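PDB 6QRL: hybrid kinase from Caulobacter vibrioides, which probably transfers phosphate from ATP to a protein histidine and is activated when cyclic di-GMP binds the pseudo-receiver domain seen here. Local coordinates for residues 2-13 and 26-37; 56-67 and 84-93. One frame throughout, in Å; residues are numbered along the deposited sequence.

Overall arrangement
Both contacts belong to one receiver-type domain with a five-stranded parallel sheet of order 2-1-3-4-5. Their centres lie about 22 Å apart, on opposite sides of the chain's centre. Contact 1 is within the sheet. It pairs strand 8-12 with the outermost strand 32-36 and is held chiefly by regular backbone hydrogen bonds. Contact 2 lies beyond the sheet, where the loop after strand 51-55 meets helix 85-91. Arginine side chains, with waters and a sulfate ion beside them, make its polar part, and a buried apolar cluster of L65, P67, L88 and F93 makes much of the rest. Each contact mixes buried and exposed residues. They meet at L58, whose two methyls pack on the carbonyl oxygens of A12 and V37.

Contact 1: residues 2-13 and 26-37; sequences APLEGRNVAIAS and IEAAGGRAYAAV
V9 has CG1 anti to its backbone N (chi1 -172°), which lays that methyl on CD1 of I26, 3.6 Å away. The two side chains meet at a slant, and I26 CD1 also rests on V9 CB. On the other face of the sheet, CG of N8 sits beside its backbone N (chi1 -64°). Its OD1 lies 2.7 Å from NH1 of R32, near the guanidinium plane. N8 OD1 also takes a weak bond from the Y34 hydroxyl, OH to OD1 3.4 Å. The Y34 ring stands nearly square to the amide and meets OD1 at its edge. The other end of the amide is held too, since N8 ND2 bonds to D49. Strands 8-12 and 32-36 run parallel and are joined by helix 16-28, a beta-alpha-beta unit of the receiver fold. Six backbone bonds tie the pair, from R32 N to R7 O at one end to S13 N to A36 O at the other. G30 ends the helix in a Schellman motif. Just before it, A29 O accepts from L4 N at 2.9 Å, anchoring the turn ahead of the first strand. L4 CD1 then packs on A29 CB at 3.9 Å. L4 and V9 also touch helix 103-111, at L111 and V110. Past the paired strands, S13 OG bonds to D55, the predicted phosphorylation position, unmodified in this pseudo-receiver domain.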
loop_
_atom_site.group_PDB
_atom_site.type_symbol
_atom_site.label_atom_id
_atom_site.label_comp_id
_atom_site.label_asym_id
_atom_site.label_seq_id
_atom_site.Cartn_x
_atom_site.Cartn_y
_atom_site.Cartn_z
ATOM N N ALA A 2 -3.384 12.440 -15.954
ATOM C CA ALA A 2 -3.919 12.130 -14.599
ATOM C C ALA A 2 -4.378 10.675 -14.557
ATOM O O ALA A 2 -5.582 10.389 -14.496
ATOM C CB ALA A 2 -5.051 13.068 -14.229
ATOM N N PRO A 3 -3.437 9.707 -14.609
ATOM C CA PRO A 3 -3.814 8.294 -14.704
ATOM C C PRO A 3 -4.507 7.749 -13.445
ATOM O O PRO A 3 -5.108 6.719 -13.535
ATOM C CB PRO A 3 -2.467 7.596 -14.962
ATOM C CG PRO A 3 -1.430 8.520 -14.311
ATOM C CD PRO A 3 -1.975 9.905 -14.589
ATOM N N LEU A 4 -4.415 8.447 -12.307
ATOM C CA LEU A 4 -5.089 8.027 -11.045
ATOM C C LEU A 4 -6.338 8.879 -10.773
ATOM O O LEU A 4 -6.828 8.840 -9.607
ATOM C CB LEU A 4 -4.111 8.142 -9.869
ATOM C CG LEU A 4 -2.931 7.172 -9.861
ATOM C CD1 LEU A 4 -2.180 7.268 -8.535
ATOM C CD2 LEU A 4 -3.378 5.742 -10.146
ATOM N N GLU A 5 -6.851 9.627 -11.755
ATOM C CA GLU A 5 -8.100 10.419 -11.548
ATOM C C GLU A 5 -9.191 9.505 -10.950
ATOM O O GLU A 5 -9.475 8.466 -11.524
ATOM C CB GLU A 5 -8.537 11.126 -12.839
ATOM C CG GLU A 5 -9.846 11.917 -12.724
ATOM C CD GLU A 5 -9.929 13.065 -11.717
ATOM O OE1 GLU A 5 -8.892 13.416 -11.077
ATOM O OE2 GLU A 5 -11.052 13.632 -11.566
ATOM N N GLY A 6 -9.753 9.891 -9.804
ATOM C CA GLY A 6 -10.899 9.213 -9.173
ATOM C C GLY A 6 -10.465 7.980 -8.396
ATOM O O GLY A 6 -11.357 7.141 -8.109
ATOM N N ARG A 7 -9.155 7.807 -8.139
ATOM C CA ARG A 7 -8.656 6.649 -7.357
ATOM C C ARG A 7 -8.217 7.108 -5.963
ATOM O O ARG A 7 -7.599 8.189 -5.856
ATOM C CB ARG A 7 -7.575 5.916 -8.148
ATOM C CG ARG A 7 -8.168 5.089 -9.286
ATOM C CD ARG A 7 -7.412 5.185 -10.591
ATOM N NE ARG A 7 -8.092 4.586 -11.750
ATOM C CZ ARG A 7 -8.408 3.292 -11.891
ATOM N NH1 ARG A 7 -8.127 2.411 -10.943
ATOM N NH2 ARG A 7 -9.012 2.876 -12.993
ATOM N N ASN A 8 -8.545 6.308 -4.948
ATOM C CA ASN A 8 -8.136 6.526 -3.541
ATOM C C ASN A 8 -6.933 5.635 -3.217
ATOM O O ASN A 8 -6.958 4.444 -3.542
ATOM C CB ASN A 8 -9.318 6.295 -2.605
ATOM C CG ASN A 8 -10.434 7.283 -2.837
ATOM O OD1 ASN A 8 -10.199 8.493 -2.947
ATOM N ND2 ASN A 8 -11.653 6.772 -2.884
ATOM N N VAL A 9 -5.895 6.218 -2.621
ATOM C CA VAL A 9 -4.645 5.488 -2.260
ATOM C C VAL A 9 -4.227 5.934 -0.863
ATOM O O VAL A 9 -4.004 7.159 -0.687
ATOM C CB VAL A 9 -3.512 5.750 -3.266
ATOM C CG1 VAL A 9 -2.327 4.846 -2.970
ATOM C CG2 VAL A 9 -3.967 5.639 -4.721
ATOM N N ALA A 10 -4.124 4.998 0.073
ATOM C CA ALA A 10 -3.562 5.206 1.436
ATOM C C ALA A 10 -2.055 4.947 1.433
ATOM O O ALA A 10 -1.587 4.059 0.659
ATOM C CB ALA A 10 -4.264 4.308 2.422
ATOM N N ILE A 11 -1.311 5.680 2.257
ATOM C CA ILE A 11 0.135 5.409 2.539
ATOM C C ILE A 11 0.268 5.225 4.050
ATOM O O ILE A 11 0.000 6.168 4.778
ATOM C CB ILE A 11 1.084 6.485 1.961
ATOM C CG1 ILE A 11 2.524 6.268 2.424
ATOM C CG2 ILE A 11 0.617 7.913 2.243
ATOM C CD1 ILE A 11 3.136 4.992 1.859
ATOM N N ALA A 12 0.503 3.991 4.484
ATOM C CA ALA A 12 0.819 3.620 5.881
ATOM C C ALA A 12 2.337 3.569 6.045
ATOM O O ALA A 12 3.001 2.683 5.479
ATOM C CB ALA A 12 0.187 2.305 6.211
ATOM N N SER A 13 2.904 4.523 6.756
ATOM C CA SER A 13 4.362 4.580 7.008
ATOM C C SER A 13 4.614 5.311 8.312
ATOM O O SER A 13 4.004 6.358 8.555
ATOM C CB SER A 13 5.107 5.260 5.887
ATOM O OG SER A 13 6.472 5.423 6.239
ATOM N N ILE A 26 1.014 10.634 -5.296
ATOM C CA ILE A 26 -0.375 10.158 -5.555
ATOM C C ILE A 26 -1.155 11.319 -6.173
ATOM O O ILE A 26 -1.782 11.097 -7.201
ATOM C CB ILE A 26 -1.023 9.630 -4.270
ATOM C CG1 ILE A 26 -0.417 8.291 -3.850
ATOM C CG2 ILE A 26 -2.535 9.547 -4.406
ATOM C CD1 ILE A 26 -0.624 7.958 -2.392
ATOM N N GLU A 27 -1.089 12.511 -5.551
ATOM C CA GLU A 27 -1.921 13.669 -5.956
ATOM C C GLU A 27 -1.456 14.227 -7.310
ATOM O O GLU A 27 -2.336 14.627 -8.076
ATOM C CB GLU A 27 -1.947 14.738 -4.870
ATOM C CG GLU A 27 -2.681 14.292 -3.624
ATOM C CD GLU A 27 -2.678 15.361 -2.546
ATOM O OE1 GLU A 27 -2.221 15.074 -1.400
ATOM O OE2 GLU A 27 -3.118 16.491 -2.863
ATOM N N ALA A 28 -0.154 14.250 -7.605
ATOM C CA ALA A 28 0.392 14.748 -8.895
ATOM C C ALA A 28 -0.069 13.851 -10.062
ATOM O O ALA A 28 -0.232 14.385 -11.173
ATOM C CB ALA A 28 1.905 14.859 -8.838
ATOM N N ALA A 29 -0.320 12.561 -9.812
ATOM C CA ALA A 29 -0.880 11.584 -10.774
ATOM C C ALA A 29 -2.418 11.659 -10.822
ATOM O O ALA A 29 -3.012 10.877 -11.586
ATOM C CB ALA A 29 -0.409 10.196 -10.410
ATOM N N GLY A 30 -3.051 12.572 -10.079
ATOM C CA GLY A 30 -4.507 12.817 -10.106
ATOM C C GLY A 30 -5.282 12.030 -9.057
ATOM O O GLY A 30 -6.506 12.167 -9.015
ATOM N N GLY A 31 -4.618 11.241 -8.211
ATOM C CA GLY A 31 -5.279 10.433 -7.165
ATOM C C GLY A 31 -5.593 11.241 -5.919
ATOM O O GLY A 31 -5.145 12.395 -5.838
ATOM N N ARG A 32 -6.331 10.645 -4.977
ATOM C CA ARG A 32 -6.567 11.212 -3.618
ATOM C C ARG A 32 -5.768 10.392 -2.605
ATOM O O ARG A 32 -5.937 9.145 -2.602
ATOM C CB ARG A 32 -8.058 11.201 -3.274
ATOM C CG ARG A 32 -8.790 12.497 -3.614
ATOM C CD ARG A 32 -10.202 12.626 -3.022
ATOM N NE ARG A 32 -11.213 12.568 -4.077
ATOM C CZ ARG A 32 -11.470 11.510 -4.864
ATOM N NH1 ARG A 32 -10.810 10.371 -4.721
ATOM N NH2 ARG A 32 -12.392 11.601 -5.809
ATOM N N ALA A 33 -4.949 11.073 -1.789
ATOM C CA ALA A 33 -3.971 10.471 -0.849
ATOM C C ALA A 33 -4.536 10.466 0.573
ATOM O O ALA A 33 -5.099 11.481 0.966
ATOM C CB ALA A 33 -2.641 11.201 -0.901
ATOM N N TYR A 34 -4.385 9.356 1.292
ATOM C CA TYR A 34 -4.807 9.159 2.706
ATOM C C TYR A 34 -3.583 8.713 3.519
ATOM O O TYR A 34 -3.231 7.535 3.458
ATOM C CB TYR A 34 -6.009 8.197 2.803
ATOM C CG TYR A 34 -7.210 8.750 2.085
ATOM C CD1 TYR A 34 -7.345 8.539 0.728
ATOM C CD2 TYR A 34 -8.140 9.577 2.711
ATOM C CE1 TYR A 34 -8.395 9.092 0.011
ATOM C CE2 TYR A 34 -9.195 10.144 2.005
ATOM C CZ TYR A 34 -9.329 9.888 0.648
ATOM O OH TYR A 34 -10.312 10.445 -0.117
ATOM N N ALA A 35 -2.906 9.650 4.192
ATOM C CA ALA A 35 -1.646 9.386 4.932
ATOM C C ALA A 35 -1.976 8.799 6.305
ATOM O O ALA A 35 -2.877 9.320 6.954
ATOM C CB ALA A 35 -0.853 10.664 5.077
ATOM N N ALA A 36 -1.295 7.742 6.724
ATOM C CA ALA A 36 -1.502 7.119 8.046
ATOM C C ALA A 36 -0.180 6.616 8.628
ATOM O O ALA A 36 0.746 6.290 7.842
ATOM C CB ALA A 36 -2.493 6.007 7.886
ATOM N N VAL A 37 -0.091 6.473 9.953
ATOM C CA VAL A 37 1.190 6.022 10.584
ATOM C C VAL A 37 1.317 4.497 10.565
ATOM O O VAL A 37 2.426 4.026 10.779
ATOM C CB VAL A 37 1.382 6.525 12.027
ATOM C CG1 VAL A 37 1.597 8.011 12.057
ATOM C CG2 VAL A 37 0.272 6.057 12.961
#

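Contact 2: residues 56-67 and 84-93; sequences AALSGPRGALKP and RIDRLKAAGF. With SO4 (sulfate ion), chain D.
The carbonyl oxygen of A56, whose CB lies near NH2 of R84, is gripped by three donors. S59 OG reaches it at 2.7 Å, in the carbonyl plane on a lone pair. S59 N and a water are the others, and that water passes the link on to R84 NH2. A56 and S59 belong to the loop after strand 51-55 of the receiver fold, where a canonical receiver carries a helix. The loop packs on helix 85-91, which G92 closes with a Schellman motif. R87 is stretched out along its whole length, CG anti to the backbone N (chi1 179°). Its NH1 bonds to R62 O at 3.0 Å, with the acceptor near the guanidinium plane, while G63 O lies over one face. A bound sulfate, probably from the crystallisation liquor, takes A64 N at its O3, 3.0 Å away, and R62 N at its O2. A water joins sulfate O1 to R87 NH2. Deeper in, L65 CD1 touches F93 CZ at 3.5 Å, the two side chains crossing at about a right angle. P67 CB makes a CH-pi contact with the F93 ring, 3.7 Å from its centroid and 6° off the normal. On the same proline, CG lies 3.2 Å from A91 O.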
loop_
_atom_site.group_PDB
_atom_site.type_symbol
_atom_site.label_atom_id
_atom_site.label_comp_id
_atom_site.label_asym_id
_atom_site.label_seq_id
_atom_site.Cartn_x
_atom_site.Cartn_y
_atom_site.Cartn_z
ATOM N N ALA A 56 7.310 -1.441 4.388
ATOM C CA ALA A 56 7.925 -2.610 5.071
ATOM C C ALA A 56 8.625 -2.188 6.371
ATOM O O ALA A 56 8.923 -3.072 7.197
ATOM C CB ALA A 56 8.895 -3.342 4.178
ATOM N N ALA A 57 8.914 -0.906 6.580
ATOM C CA ALA A 57 9.349 -0.407 7.902
ATOM C C ALA A 57 8.358 -0.818 9.010
ATOM O O ALA A 57 8.783 -0.852 10.160
ATOM C CB ALA A 57 9.513 1.086 7.842
ATOM N N LEU A 58 7.096 -1.129 8.691
ATOM C CA LEU A 58 6.087 -1.565 9.696
ATOM C C LEU A 58 6.195 -3.052 10.032
ATOM O O LEU A 58 5.455 -3.460 10.917
ATOM C CB LEU A 58 4.675 -1.283 9.185
ATOM C CG LEU A 58 4.351 0.202 9.060
ATOM C CD1 LEU A 58 3.091 0.417 8.238
ATOM C CD2 LEU A 58 4.230 0.827 10.426
ATOM N N SER A 59 7.037 -3.823 9.349
ATOM C CA SER A 59 7.244 -5.270 9.617
ATOM C C SER A 59 7.676 -5.455 11.079
ATOM O O SER A 59 8.286 -4.528 11.627
ATOM C CB SER A 59 8.299 -5.839 8.691
ATOM O OG SER A 59 7.962 -5.595 7.317
ATOM N N GLY A 60 7.397 -6.626 11.658
ATOM C CA GLY A 60 8.015 -7.102 12.904
ATOM C C GLY A 60 9.522 -7.307 12.741
ATOM O O GLY A 60 10.054 -7.239 11.631
ATOM N N PRO A 61 10.270 -7.505 13.852
ATOM C CA PRO A 61 11.729 -7.633 13.785
ATOM C C PRO A 61 12.209 -8.741 12.828
ATOM O O PRO A 61 13.238 -8.581 12.215
ATOM C CB PRO A 61 12.115 -7.947 15.235
ATOM C CG PRO A 61 11.016 -7.275 16.030
ATOM C CD PRO A 61 9.749 -7.514 15.226
ATOM N N ARG A 62 11.444 -9.833 12.743
ATOM C CA ARG A 62 11.730 -11.010 11.886
ATOM C C ARG A 62 11.067 -10.858 10.503
ATOM O O ARG A 62 11.182 -11.800 9.704
ATOM C CB ARG A 62 11.229 -12.273 12.593
ATOM C CG ARG A 62 12.135 -12.784 13.710
ATOM C CD ARG A 62 12.305 -14.291 13.592
ATOM N NE ARG A 62 11.793 -15.110 14.697
ATOM C CZ ARG A 62 10.513 -15.278 15.056
ATOM N NH1 ARG A 62 9.532 -14.646 14.439
ATOM N NH2 ARG A 62 10.222 -16.074 16.073
ATOM N N GLY A 63 10.410 -9.730 10.221
ATOM C CA GLY A 63 9.925 -9.374 8.875
ATOM C C GLY A 63 8.479 -9.781 8.605
ATOM O O GLY A 63 8.076 -9.641 7.427
ATOM N N ALA A 64 7.690 -10.201 9.607
ATOM C CA ALA A 64 6.228 -10.464 9.466
ATOM C C ALA A 64 5.477 -9.173 9.132
ATOM O O ALA A 64 5.688 -8.175 9.806
ATOM C CB ALA A 64 5.619 -11.083 10.700
ATOM N N LEU A 65 4.633 -9.212 8.105
ATOM C CA LEU A 65 3.853 -8.048 7.639
ATOM C C LEU A 65 2.590 -8.619 6.995
ATOM O O LEU A 65 2.732 -9.291 5.944
ATOM C CB LEU A 65 4.705 -7.271 6.626
ATOM C CG LEU A 65 4.618 -5.737 6.602
ATOM C CD1 LEU A 65 4.541 -5.216 5.183
ATOM C CD2 LEU A 65 3.551 -5.136 7.489
ATOM N N LYS A 66 1.434 -8.396 7.609
ATOM C CA LYS A 66 0.145 -8.967 7.141
ATOM C C LYS A 66 -0.612 -7.875 6.396
ATOM O O LYS A 66 -1.028 -6.880 6.982
ATOM C CB LYS A 66 -0.723 -9.482 8.295
ATOM C CG LYS A 66 0.022 -10.089 9.469
ATOM C CD LYS A 66 0.662 -11.443 9.166
ATOM C CE LYS A 66 1.569 -11.923 10.286
ATOM N NZ LYS A 66 2.628 -12.831 9.784
ATOM N N PRO A 67 -0.886 -8.061 5.098
ATOM C CA PRO A 67 -1.763 -7.151 4.380
ATOM C C PRO A 67 -3.189 -7.424 4.866
ATOM O O PRO A 67 -3.559 -8.569 5.093
ATOM C CB PRO A 67 -1.489 -7.566 2.929
ATOM C CG PRO A 67 -1.290 -9.052 3.014
ATOM C CD PRO A 67 -0.502 -9.231 4.293
ATOM N N ARG A 84 12.454 -10.790 0.328
ATOM C CA ARG A 84 11.152 -11.004 1.010
ATOM C C ARG A 84 9.980 -11.114 0.037
ATOM O O ARG A 84 8.864 -11.390 0.497
ATOM C CB ARG A 84 10.868 -9.851 1.963
ATOM C CG ARG A 84 11.912 -9.702 3.058
ATOM C CD ARG A 84 11.334 -8.695 4.031
ATOM N NE ARG A 84 12.383 -8.131 4.855
ATOM C CZ ARG A 84 12.191 -7.167 5.759
ATOM N NH1 ARG A 84 13.231 -6.731 6.456
ATOM N NH2 ARG A 84 10.995 -6.608 5.917
ATOM N N ILE A 85 10.181 -10.900 -1.253
ATOM C CA ILE A 85 9.041 -10.813 -2.213
ATOM C C ILE A 85 8.171 -12.085 -2.113
ATOM O O ILE A 85 6.960 -11.938 -1.945
ATOM C CB ILE A 85 9.562 -10.498 -3.628
ATOM C CG1 ILE A 85 9.991 -9.022 -3.695
ATOM C CG2 ILE A 85 8.532 -10.853 -4.686
ATOM C CD1 ILE A 85 10.896 -8.665 -4.873
ATOM N N ASP A 86 8.740 -13.282 -2.113
ATOM C CA ASP A 86 7.913 -14.526 -2.128
ATOM C C ASP A 86 7.054 -14.603 -0.856
ATOM O O ASP A 86 5.852 -14.860 -0.959
ATOM C CB ASP A 86 8.767 -15.776 -2.345
ATOM C CG ASP A 86 9.381 -15.874 -3.743
ATOM O OD1 ASP A 86 8.817 -15.257 -4.691
ATOM O OD2 ASP A 86 10.421 -16.568 -3.887
ATOM N N ARG A 87 7.621 -14.343 0.310
ATOM C CA ARG A 87 6.884 -14.362 1.589
ATOM C C ARG A 87 5.753 -13.327 1.588
ATOM O O ARG A 87 4.663 -13.636 2.074
ATOM C CB ARG A 87 7.859 -14.051 2.723
ATOM C CG ARG A 87 7.193 -14.009 4.090
ATOM C CD ARG A 87 8.225 -13.783 5.184
ATOM N NE ARG A 87 7.566 -13.800 6.489
ATOM C CZ ARG A 87 8.178 -13.535 7.643
ATOM N NH1 ARG A 87 9.458 -13.189 7.660
ATOM N NH2 ARG A 87 7.486 -13.569 8.770
ATOM N N LEU A 88 6.002 -12.135 1.057
ATOM C CA LEU A 88 5.005 -11.030 1.095
ATOM C C LEU A 88 3.888 -11.332 0.091
ATOM O O LEU A 88 2.712 -11.091 0.432
ATOM C CB LEU A 88 5.710 -9.701 0.798
ATOM C CG LEU A 88 6.641 -9.228 1.915
ATOM C CD1 LEU A 88 7.611 -8.173 1.439
ATOM C CD2 LEU A 88 5.835 -8.668 3.045
ATOM N N LYS A 89 4.225 -11.891 -1.075
ATOM C CA LYS A 89 3.180 -12.357 -2.026
ATOM C C LYS A 89 2.346 -13.474 -1.381
ATOM O O LYS A 89 1.127 -13.380 -1.475
ATOM C CB LYS A 89 3.770 -12.754 -3.375
ATOM C CG LYS A 89 4.472 -11.616 -4.109
ATOM C CD LYS A 89 3.539 -10.546 -4.651
ATOM C CE LYS A 89 2.650 -11.046 -5.770
ATOM N NZ LYS A 89 3.425 -11.358 -6.992
ATOM N N ALA A 90 2.957 -14.438 -0.693
ATOM C CA ALA A 90 2.238 -15.542 0.002
ATOM C C ALA A 90 1.338 -14.980 1.095
ATOM O O ALA A 90 0.281 -15.559 1.322
ATOM C CB ALA A 90 3.210 -16.540 0.592
ATOM N N ALA A 91 1.755 -13.909 1.779
ATOM C CA ALA A 91 0.939 -13.222 2.805
ATOM C C ALA A 91 -0.276 -12.518 2.153
ATOM O O ALA A 91 -1.214 -12.210 2.861
ATOM C CB ALA A 91 1.810 -12.273 3.586
ATOM N N GLY A 92 -0.263 -12.240 0.853
ATOM C CA GLY A 92 -1.420 -11.660 0.140
ATOM C C GLY A 92 -1.155 -10.286 -0.492
ATOM O O GLY A 92 -2.097 -9.669 -0.989
ATOM N N PHE A 93 0.061 -9.760 -0.442
ATOM C CA PHE A 93 0.391 -8.487 -1.130
ATOM C C PHE A 93 0.250 -8.647 -2.650
ATOM O O PHE A 93 0.661 -9.652 -3.219
ATOM C CB PHE A 93 1.788 -8.020 -0.754
ATOM C CG PHE A 93 1.819 -7.291 0.562
ATOM C CD1 PHE A 93 1.437 -5.955 0.632
ATOM C CD2 PHE A 93 2.281 -7.912 1.702
ATOM C CE1 PHE A 93 1.487 -5.267 1.835
ATOM C CE2 PHE A 93 2.342 -7.220 2.901
ATOM C CZ PHE A 93 1.935 -5.905 2.968
HETATM S S SO4 D . 8.051 -10.757 13.843
HETATM O O1 SO4 D . 7.559 -12.107 13.793
HETATM O O2 SO4 D . 9.196 -10.693 14.719
HETATM O O3 SO4 D . 8.462 -10.362 12.514
HETATM O O4 SO4 D . 7.016 -9.882 14.336
HETATM O O HOH W 1 11.651 -4.219 7.697
HETATM O O HOH W 2 8.714 -7.235 5.279
HETATM O O HOH W 3 8.441 -13.643 11.753
#